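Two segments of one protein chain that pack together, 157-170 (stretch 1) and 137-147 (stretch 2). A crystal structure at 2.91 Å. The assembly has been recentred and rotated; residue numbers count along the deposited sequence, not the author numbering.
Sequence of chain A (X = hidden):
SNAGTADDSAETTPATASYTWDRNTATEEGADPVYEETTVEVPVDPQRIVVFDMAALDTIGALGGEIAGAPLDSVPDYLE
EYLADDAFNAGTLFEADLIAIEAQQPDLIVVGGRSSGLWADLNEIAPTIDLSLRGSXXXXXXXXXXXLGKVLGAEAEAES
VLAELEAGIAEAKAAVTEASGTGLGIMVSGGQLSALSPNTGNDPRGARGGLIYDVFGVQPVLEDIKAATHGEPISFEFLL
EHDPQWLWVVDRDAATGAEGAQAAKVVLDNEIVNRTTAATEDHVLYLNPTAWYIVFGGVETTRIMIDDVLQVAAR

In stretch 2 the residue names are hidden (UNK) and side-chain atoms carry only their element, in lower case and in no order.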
# COMPACT_ATOMS: atom_id res chain seq x y z
N GLU A 157 9.23 2.09 -20.23
CA GLU A 157 8.50 1.06 -19.50
C GLU A 157 7.55 1.68 -18.48
O GLU A 157 6.45 1.16 -18.23
CB GLU A 157 9.43 0.06 -18.81
CG GLU A 157 10.26 -0.79 -19.76
CD GLU A 157 11.61 -0.16 -20.14
OE1 GLU A 157 11.67 1.08 -20.35
OE2 GLU A 157 12.62 -0.90 -20.21
N ALA A 158 7.98 2.79 -17.90
CA ALA A 158 7.18 3.47 -16.88
C ALA A 158 5.93 4.06 -17.51
O ALA A 158 4.82 3.92 -16.98
CB ALA A 158 8.00 4.53 -16.20
N GLU A 159 6.12 4.71 -18.66
CA GLU A 159 5.01 5.26 -19.44
C GLU A 159 4.04 4.14 -19.75
O GLU A 159 2.83 4.30 -19.66
CB GLU A 159 5.55 5.89 -20.73
CG GLU A 159 4.53 6.61 -21.56
CD GLU A 159 5.18 7.51 -22.60
OE1 GLU A 159 6.15 8.21 -22.24
OE2 GLU A 159 4.73 7.52 -23.78
N SER A 160 4.59 2.97 -20.08
CA SER A 160 3.77 1.84 -20.44
C SER A 160 2.95 1.25 -19.31
O SER A 160 1.77 0.99 -19.50
CB SER A 160 4.61 0.74 -21.07
OG SER A 160 3.82 -0.43 -21.18
N VAL A 161 3.57 1.01 -18.14
CA VAL A 161 2.82 0.40 -17.05
C VAL A 161 1.74 1.34 -16.51
O VAL A 161 0.66 0.89 -16.14
CB VAL A 161 3.69 -0.17 -15.92
CG1 VAL A 161 4.62 -1.19 -16.45
CG2 VAL A 161 4.47 0.92 -15.27
N LEU A 162 2.03 2.63 -16.49
CA LEU A 162 1.04 3.61 -16.06
C LEU A 162 -0.19 3.60 -17.00
O LEU A 162 -1.34 3.56 -16.53
CB LEU A 162 1.66 5.01 -15.91
CG LEU A 162 2.68 5.14 -14.76
CD1 LEU A 162 3.29 6.50 -14.62
CD2 LEU A 162 2.07 4.73 -13.42
N ALA A 163 0.05 3.60 -18.31
CA ALA A 163 -1.02 3.39 -19.28
C ALA A 163 -1.83 2.12 -18.98
O ALA A 163 -3.06 2.15 -19.00
CB ALA A 163 -0.44 3.31 -20.66
N GLU A 164 -1.14 1.02 -18.71
CA GLU A 164 -1.81 -0.23 -18.39
C GLU A 164 -2.63 -0.06 -17.11
O GLU A 164 -3.81 -0.42 -17.06
CB GLU A 164 -0.80 -1.36 -18.23
CG GLU A 164 -1.43 -2.70 -17.89
CD GLU A 164 -0.55 -3.60 -17.01
OE1 GLU A 164 -1.12 -4.38 -16.18
OE2 GLU A 164 0.69 -3.53 -17.15
N LEU A 165 -2.01 0.49 -16.07
CA LEU A 165 -2.69 0.65 -14.79
C LEU A 165 -3.89 1.61 -14.86
O LEU A 165 -4.89 1.42 -14.17
CB LEU A 165 -1.72 1.09 -13.69
CG LEU A 165 -0.63 0.10 -13.29
CD1 LEU A 165 0.23 0.69 -12.18
CD2 LEU A 165 -1.25 -1.21 -12.83
N GLU A 166 -3.80 2.65 -15.69
CA GLU A 166 -4.91 3.57 -15.81
C GLU A 166 -6.10 2.86 -16.45
O GLU A 166 -7.24 3.02 -16.01
CB GLU A 166 -4.51 4.81 -16.61
CG GLU A 166 -5.60 5.87 -16.66
CD GLU A 166 -5.13 7.18 -17.30
OE1 GLU A 166 -4.18 7.79 -16.76
OE2 GLU A 166 -5.72 7.60 -18.33
N ALA A 167 -5.82 2.07 -17.48
CA ALA A 167 -6.85 1.28 -18.13
C ALA A 167 -7.45 0.22 -17.19
O ALA A 167 -8.65 -0.02 -17.22
CB ALA A 167 -6.30 0.62 -19.37
N GLY A 168 -6.61 -0.41 -16.37
CA GLY A 168 -7.10 -1.40 -15.43
C GLY A 168 -7.96 -0.80 -14.34
O GLY A 168 -9.02 -1.33 -13.99
N ILE A 169 -7.50 0.32 -13.79
CA ILE A 169 -8.27 1.03 -12.79
C ILE A 169 -9.63 1.48 -13.34
O ILE A 169 -10.66 1.30 -12.69
CB ILE A 169 -7.48 2.21 -12.25
CG1 ILE A 169 -6.38 1.69 -11.33
CG2 ILE A 169 -8.37 3.13 -11.46
CD1 ILE A 169 -5.63 2.78 -10.66
N ALA A 170 -9.63 2.02 -14.55
CA ALA A 170 -10.88 2.43 -15.17
C ALA A 170 -11.79 1.25 -15.39
O ALA A 170 -13.01 1.38 -15.26
CB ALA A 170 -10.62 3.13 -16.45
N UNK A 137 -3.25 8.41 -3.54
CA UNK A 137 -2.67 7.12 -3.91
C UNK A 137 -2.28 7.21 -5.38
O UNK A 137 -1.14 6.90 -5.76
c UNK A 137 -2.02 2.23 -5.05
c UNK A 137 -3.09 4.63 -4.17
c UNK A 137 -2.86 2.94 -5.88
c UNK A 137 -3.66 5.96 -3.69
o UNK A 137 -1.47 1.05 -5.47
c UNK A 137 -1.71 2.71 -3.79
c UNK A 137 -2.24 3.90 -3.36
c UNK A 137 -3.39 4.13 -5.44
N UNK A 138 -3.22 7.67 -6.19
CA UNK A 138 -2.98 7.82 -7.62
C UNK A 138 -1.84 8.77 -8.00
O UNK A 138 -1.07 8.46 -8.91
c UNK A 138 -4.26 8.18 -8.34
c UNK A 138 -6.24 7.31 -9.54
c UNK A 138 -5.12 6.94 -8.60
c UNK A 138 -4.31 5.75 -9.15
N UNK A 139 -1.73 9.91 -7.33
CA UNK A 139 -0.60 10.82 -7.57
C UNK A 139 0.72 10.15 -7.22
O UNK A 139 1.69 10.26 -7.96
c UNK A 139 -1.86 13.00 -7.32
o UNK A 139 -2.36 13.84 -6.53
o UNK A 139 -2.23 12.86 -8.52
c UNK A 139 -0.74 12.13 -6.79
N UNK A 140 0.74 9.45 -6.09
CA UNK A 140 1.94 8.72 -5.70
C UNK A 140 2.36 7.67 -6.71
O UNK A 140 3.55 7.59 -7.07
c UNK A 140 1.77 8.09 -4.33
o UNK A 140 1.57 9.14 -3.37
c UNK A 140 2.99 7.28 -3.94
N UNK A 141 1.39 6.88 -7.18
CA UNK A 141 1.65 5.85 -8.19
C UNK A 141 2.33 6.46 -9.41
O UNK A 141 3.34 5.94 -9.90
c UNK A 141 -0.83 3.52 -10.11
c UNK A 141 0.51 4.07 -9.68
c UNK A 141 0.36 5.16 -8.61
c UNK A 141 1.34 2.97 -9.12
N UNK A 142 1.80 7.58 -9.88
CA UNK A 142 2.31 8.23 -11.09
C UNK A 142 3.70 8.83 -10.87
O UNK A 142 4.63 8.59 -11.65
c UNK A 142 0.69 11.00 -13.26
c UNK A 142 1.34 9.28 -11.57
o UNK A 142 -0.23 11.32 -12.46
o UNK A 142 0.69 11.34 -14.47
c UNK A 142 1.82 10.13 -12.73
N UNK A 143 3.86 9.59 -9.80
CA UNK A 143 5.15 10.22 -9.54
C UNK A 143 6.25 9.22 -9.26
O UNK A 143 7.28 9.23 -9.93
c UNK A 143 3.99 12.33 -8.82
c UNK A 143 5.03 11.28 -8.46
n UNK A 143 2.71 14.04 -7.66
o UNK A 143 4.91 13.81 -7.18
c UNK A 143 3.91 13.46 -7.82
N UNK A 144 6.05 8.34 -8.29
CA UNK A 144 7.06 7.33 -8.00
C UNK A 144 7.47 6.46 -9.21
O UNK A 144 8.65 6.14 -9.40
c UNK A 144 6.65 6.47 -6.82
n UNK A 144 6.05 6.68 -4.50
c UNK A 144 6.65 7.25 -5.53
o UNK A 144 7.20 8.35 -5.45
N UNK A 145 6.49 6.08 -10.02
CA UNK A 145 6.79 5.21 -11.15
C UNK A 145 7.57 5.96 -12.22
O UNK A 145 8.52 5.44 -12.81
o UNK A 145 4.87 3.90 -10.67
c UNK A 145 5.54 4.59 -11.72
c UNK A 145 5.88 3.62 -12.83
N UNK A 146 7.18 7.20 -12.48
CA UNK A 146 7.93 8.01 -13.42
C UNK A 146 9.35 8.24 -12.92
O UNK A 146 10.31 8.06 -13.67
c UNK A 146 7.27 9.34 -13.66
c UNK A 146 8.06 10.11 -14.64
o UNK A 146 5.95 9.13 -14.18
N UNK A 147 9.48 8.63 -11.66
CA UNK A 147 10.80 8.92 -11.12
C UNK A 147 11.73 7.72 -11.19
O UNK A 147 12.84 7.82 -11.71
c UNK A 147 12.86 10.82 -9.87
c UNK A 147 14.14 11.17 -9.49
c UNK A 147 14.08 9.46 -7.81
c UNK A 147 10.79 9.42 -9.69
c UNK A 147 14.76 10.49 -8.45
c UNK A 147 12.16 9.81 -9.22
c UNK A 147 12.79 9.12 -8.20

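Position 137 carries one carbon leading to a six-carbon ring with an oxygen at its far end, and the nearest approach to stretch 1 is 5.5 Å, from a ring carbon beside the one bearing the oxygen to Ile169 CD1, too far for a contact; a hydroxylated ring is tyrosine, Tyr137, whose hydroxyl is hydrogen-bonded elsewhere in the structure. Position 138 has four carbons forked at the second, and one of the terminal carbons meets CD1 of Ile169. This is Leu138, chi1 m and chi2 t, with CD2 lying 3.6 Å from Ile169 CD1; its CA-to-CB bond points sideways, but the end of the chain comes nearer.

At 139, two carbons, the second bearing two oxygens, make a short carboxylate, Asp139, out of reach of the other helix. Position 140, a carbon holding one oxygen and one carbon, is likewise remote; the branched hydroxyl identifies Thr140. Position 141 again shows four carbons forked at the second, now directed toward stretch 1 and touching Leu162 and Leu165. It is Leu141: its CD2 lies 3.7 Å from Leu165 CD1, and its CG 4.1 Å from Leu162 CD2.

Position 142 has three carbons, the third with two oxygens, and skirts Leu162; this is Glu142, whose CG is 4.3 Å from Leu162 CD1; the residue is exposed and its chi1 and chi2 are both t. Position 143 has three carbons ending in one oxygen and one nitrogen, an amide; the CA-to-CB bond points away from stretch 1 and there is no contact: Gln143. Position 144 is the shorter amide, two carbons with an oxygen and a nitrogen, Asn144, also without contact.

Position 145 has a carbon bearing one oxygen and one carbon, and faces Ala158, Val161 and Leu162. Thr145 places CG2 3.9 Å from Val161 CG2, while its OG1 donates to Leu141 O at 2.7 Å, satisfying the hydroxyl within its own helix. The same branched pattern at 146 reaches Leu162 from the side; in Thr146, OG1 lies 3.8 Å from Leu162 CD1 and donates to Glu142 O at 2.9 Å. Position 147 has one carbon and an unsubstituted six-carbon ring, its CA-to-CB bond directed away from stretch 1, and is Phe147.

The helices run nearly antiparallel, at 158°, with axes 9.0 Å apart at closest approach. Leu162 is the knob, seated among Leu141, Glu142, Thr145 and Thr146. Near Ala158 the backbones come close, its CA 5.8 Å from Thr146 CA, and its small methyl packs with CB 3.5 Å from Thr145 O. Leu165 and Ile169 extend the apolar seam toward Leu141 and Leu138. No hydrogen bond crosses the 377 Å² contact, so the helices meet through van der Waals packing, side chains of stretch 1 resting on both side chains and backbone oxygens of stretch 2.

Stretch 2 137-147: YLDTLEQNTTF
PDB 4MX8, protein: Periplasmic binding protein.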